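Local coordinates for putative lipoprotein (Parabacteroides distasonis ATCC 8503, PDB 3JX8), which is of uncertain function but, as a putative lipoprotein related to auto-transporter adhesin head domains, may bind lipid or take part in cell adhesion, at residues I26-V29 and G30-F34; T115-N118 and R119-I122. All coordinates share one frame; numbering follows the deposited sequence.

Overall arrangement
Both interactions are turns of the chain in what is consistent with a parallel beta-helix, as in the pectate-lyase-like clan, and each joins two faces of the coil. Interaction 1 comes first along the chain and leads from strand 25-29 into strand 33-38; interaction 2 follows and leads from strand 115-117 into strand 120-125. Strands 25-29 and 120-125 lie in one sheet, both running parallel to strand 100-104, which sits between them. The two centres are about 18 Å apart and the nearest atoms about 7 Å apart, so the contacts do not touch. Together they place aromatic and aliphatic side chains in the interior at different corners of the coil.

Interaction 1 (I26-V29 and G30-F34)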
loop_
_atom_site.group_PDB
_atom_site.type_symbol
_atom_site.label_atom_id
_atom_site.label_comp_id
_atom_site.label_asym_id
_atom_site.label_seq_id
_atom_site.Cartn_x
_atom_site.Cartn_y
_atom_site.Cartn_z
ATOM N N ILE A 26 -4.473 -8.284 20.849
ATOM C CA ILE A 26 -4.839 -6.919 21.278
ATOM C C ILE A 26 -5.384 -6.123 20.109
ATOM O O ILE A 26 -4.742 -6.044 19.068
ATOM C CB ILE A 26 -3.639 -6.138 21.850
ATOM C CG1 ILE A 26 -3.104 -6.780 23.148
ATOM C CG2 ILE A 26 -4.028 -4.664 22.109
ATOM C CD1 ILE A 26 -1.737 -6.174 23.641
ATOM N N THR A 27 -6.570 -5.536 20.293
ATOM C CA THR A 27 -7.110 -4.507 19.427
ATOM C C THR A 27 -7.057 -3.232 20.236
ATOM O O THR A 27 -7.789 -3.107 21.222
ATOM C CB THR A 27 -8.588 -4.767 19.092
ATOM O OG1 THR A 27 -8.665 -5.932 18.300
ATOM C CG2 THR A 27 -9.172 -3.623 18.299
ATOM N N PHE A 28 -6.224 -2.289 19.830
ATOM C CA PHE A 28 -6.021 -1.037 20.564
ATOM C C PHE A 28 -6.199 0.133 19.638
ATOM O O PHE A 28 -5.435 0.287 18.705
ATOM C CB PHE A 28 -4.612 -1.003 21.125
ATOM C CG PHE A 28 -4.176 0.353 21.604
ATOM C CD1 PHE A 28 -5.005 1.133 22.401
ATOM C CD2 PHE A 28 -2.899 0.814 21.316
ATOM C CE1 PHE A 28 -4.598 2.396 22.846
ATOM C CE2 PHE A 28 -2.469 2.084 21.757
ATOM C CZ PHE A 28 -3.331 2.865 22.532
ATOM N N VAL A 29 -7.198 0.962 19.876
ATOM C CA VAL A 29 -7.408 2.141 19.073
ATOM C C VAL A 29 -7.302 3.320 20.004
ATOM O O VAL A 29 -8.006 3.377 21.027
ATOM C CB VAL A 29 -8.819 2.152 18.483
ATOM C CG1 VAL A 29 -9.073 3.480 17.704
ATOM C CG2 VAL A 29 -9.074 0.859 17.699
ATOM N N GLY A 30 -6.484 4.290 19.648
ATOM C CA GLY A 30 -6.375 5.500 20.453
ATOM C C GLY A 30 -4.975 6.032 20.623
ATOM O O GLY A 30 -4.015 5.552 19.998
ATOM N N SER A 31 -4.875 7.038 21.494
ATOM C CA SER A 31 -3.671 7.853 21.634
ATOM C C SER A 31 -2.870 7.550 22.881
ATOM O O SER A 31 -1.916 8.265 23.167
ATOM C CB SER A 31 -4.051 9.344 21.647
ATOM O OG SER A 31 -4.765 9.689 22.833
ATOM N N ALA A 32 -3.208 6.476 23.589
ATOM C CA ALA A 32 -2.545 6.167 24.866
ATOM C C ALA A 32 -1.077 5.813 24.669
ATOM O O ALA A 32 -0.666 5.380 23.602
ATOM C CB ALA A 32 -3.247 5.013 25.575
ATOM N N ASP A 33 -0.305 5.991 25.727
ATOM C CA ASP A 33 0.939 5.253 25.899
ATOM C C ASP A 33 0.598 3.921 26.559
ATOM O O ASP A 33 0.159 3.873 27.714
ATOM C CB ASP A 33 1.921 6.040 26.745
ATOM C CG ASP A 33 2.409 7.298 26.038
ATOM O OD1 ASP A 33 2.553 7.299 24.794
ATOM O OD2 ASP A 33 2.688 8.286 26.724
ATOM N N PHE A 34 0.777 2.850 25.797
ATOM C CA PHE A 34 0.392 1.513 26.179
ATOM C C PHE A 34 1.675 0.750 26.396
ATOM O O PHE A 34 2.456 0.600 25.486
ATOM C CB PHE A 34 -0.442 0.919 25.037
ATOM C CG PHE A 34 -1.173 -0.379 25.350
ATOM C CD1 PHE A 34 -0.617 -1.380 26.144
ATOM C CD2 PHE A 34 -2.391 -0.627 24.736
ATOM C CE1 PHE A 34 -1.295 -2.573 26.354
ATOM C CE2 PHE A 34 -3.088 -1.807 24.975
ATOM C CZ PHE A 34 -2.552 -2.772 25.773
#
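Phe28 and Phe34 form a T-shaped aromatic pair inside the bend that carries the chain from strand 25-29 into strand 33-38, a local, buried contact between two faces of the coil. The ring centroids are 5.1 Å apart and the planes stand at 71°, with Phe34 supplying the edge and Phe28 the face. Phe34 CD2 does the touching: it lies over the middle of the Phe28 ring, 3.7 Å from Phe28 CG. Both rings have CG anti to the backbone N (chi1 166° in Phe28, -168° in Phe34), which swings each inward from its own strand, and the two side chains run past each other in opposite directions.

The other face of Phe28 looks onto the backbone N of Gly30, and its far end is met obliquely by the methyl of Ala32, with Phe28 CZ 3.7 Å from Ala32 CB. Gly30 takes a positive phi, a conformation favoured by glycine, where the chain leaves strand 25-29. Beyond the pair, Ile26 brings CD1 to within 4.1 Å of Phe34 CZ, approaching obliquely from the opposite direction.

Ile91 on strand 89-95 touches both rings, and Phe109 meets the Phe34 ring with the planes inclined, extending the packing towards neighbouring strands. Across the bend the contacts between side chains are apolar, although the Phe28 ring also packs against the polar backbone of Gly30; in the steeply inclined pair, the C-H at Phe34 CD2 is directed at the centre of the Phe28 face and would add a weak electrostatic term to dispersion and burial.

Interaction 2 (T115-N118 and R119-I122); sequences TKVN and RMEI
Arg119 opens its segment beside Asn118, the two side chains lying alongside and pointing the same way at the exposed corner. Asn118 OD1 sits over one face of the guanidinium, 3.6 Å from Arg119 NH1, while the amide and guanidinium planes are turned 61° apart. This is van der Waals proximity without a hydrogen bond between the two groups. Tyr139 touches both side chains.

Next, Met120, present as selenomethionine, turns to the buried side. Its CG is anti to the backbone N (chi1 -176°) and the chain stays extended through chi2, then bends at chi3 (-88°), which brings the terminal methyl back towards strand 115-117. Met120 CE lies 3.8 Å from Val117 CG1, and the same methyl comes 4.0 Å from Thr115 CG2; the Val117 and Thr115 side chains each cross that of Met120 at about a right angle. Val117 CG1 also meets the root of the selenomethionine, 3.9 Å from Met120 CB. Thr115 thus turns its methyl to this apolar patch, while its OG1 is hydrogen-bonded to Lys113 O.

The chain then runs on along strand 120-125. Polar groups outside the bend and apolar ones within it, between strands that each pair in parallel with the next coil, are characteristic of a corner in a parallel beta-helix, consistent with the pectate-lyase-like clan.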
loop_
_atom_site.group_PDB
_atom_site.type_symbol
_atom_site.label_atom_id
_atom_site.label_comp_id
_atom_site.label_asym_id
_atom_site.label_seq_id
_atom_site.Cartn_x
_atom_site.Cartn_y
_atom_site.Cartn_z
ATOM N N THR A 115 11.531 -10.688 25.329
ATOM C CA THR A 115 10.320 -11.325 24.863
ATOM C C THR A 115 10.699 -12.504 23.981
ATOM O O THR A 115 11.457 -12.343 23.010
ATOM C CB THR A 115 9.514 -10.328 24.068
ATOM O OG1 THR A 115 9.264 -9.187 24.899
ATOM C CG2 THR A 115 8.202 -10.962 23.572
ATOM N N LYS A 116 10.200 -13.681 24.333
ATOM C CA LYS A 116 10.367 -14.860 23.509
ATOM C C LYS A 116 9.122 -15.005 22.639
ATOM O O LYS A 116 8.018 -14.936 23.147
ATOM C CB LYS A 116 10.579 -16.083 24.399
ATOM C CG LYS A 116 10.531 -17.408 23.651
ATOM C CD LYS A 116 11.115 -18.553 24.480
ATOM C CE LYS A 116 10.602 -19.941 24.027
ATOM N NZ LYS A 116 11.001 -21.035 25.013
ATOM N N VAL A 117 9.282 -15.165 21.326
ATOM C CA VAL A 117 8.129 -15.283 20.429
ATOM C C VAL A 117 8.187 -16.549 19.603
ATOM O O VAL A 117 9.257 -17.005 19.194
ATOM C CB VAL A 117 8.000 -14.082 19.438
ATOM C CG1 VAL A 117 7.920 -12.746 20.196
ATOM C CG2 VAL A 117 9.139 -14.069 18.460
ATOM N N ASN A 118 7.011 -17.102 19.351
ATOM C CA ASN A 118 6.831 -18.110 18.336
ATOM C C ASN A 118 6.456 -17.349 17.052
ATOM O O ASN A 118 7.326 -17.089 16.225
ATOM C CB ASN A 118 5.775 -19.109 18.780
ATOM C CG ASN A 118 5.424 -20.111 17.702
ATOM O OD1 ASN A 118 6.155 -20.299 16.724
ATOM N ND2 ASN A 118 4.285 -20.764 17.877
ATOM N N ARG A 119 5.187 -16.967 16.908
ATOM C CA ARG A 119 4.800 -16.001 15.880
ATOM C C ARG A 119 4.200 -14.782 16.498
ATOM O O ARG A 119 3.158 -14.877 17.145
ATOM C CB ARG A 119 3.786 -16.577 14.896
ATOM C CG ARG A 119 4.433 -17.547 13.966
ATOM C CD ARG A 119 3.427 -18.322 13.129
ATOM N NE ARG A 119 4.005 -19.605 12.700
ATOM C CZ ARG A 119 3.944 -20.742 13.401
ATOM N NH1 ARG A 119 3.301 -20.806 14.570
ATOM N NH2 ARG A 119 4.526 -21.843 12.918
HETATM N N MSE A 120 4.850 -13.643 16.280
HETATM C CA MSE A 120 4.303 -12.355 16.653
HETATM C C MSE A 120 4.023 -11.495 15.400
HETATM O O MSE A 120 4.935 -11.198 14.608
HETATM C CB MSE A 120 5.224 -11.624 17.622
HETATM C CG MSE A 120 4.605 -10.293 18.109
HETATM SE SE MSE A 120 5.799 -9.277 19.224
HETATM C CE MSE A 120 5.267 -10.119 20.923
ATOM N N GLU A 121 2.764 -11.083 15.258
ATOM C CA GLU A 121 2.336 -10.193 14.178
ATOM C C GLU A 121 1.894 -8.835 14.713
ATOM O O GLU A 121 0.964 -8.751 15.524
ATOM C CB GLU A 121 1.171 -10.832 13.435
ATOM C CG GLU A 121 0.694 -10.044 12.239
ATOM C CD GLU A 121 -0.417 -10.745 11.509
ATOM O OE1 GLU A 121 -0.281 -11.951 11.236
ATOM O OE2 GLU A 121 -1.429 -10.105 11.225
ATOM N N ILE A 122 2.566 -7.783 14.265
ATOM C CA ILE A 122 2.222 -6.395 14.600
ATOM C C ILE A 122 1.598 -5.698 13.389
ATOM O O ILE A 122 2.216 -5.638 12.309
ATOM C CB ILE A 122 3.464 -5.610 15.000
ATOM C CG1 ILE A 122 4.150 -6.290 16.169
ATOM C CG2 ILE A 122 3.117 -4.185 15.402
ATOM C CD1 ILE A 122 5.168 -5.430 16.776
#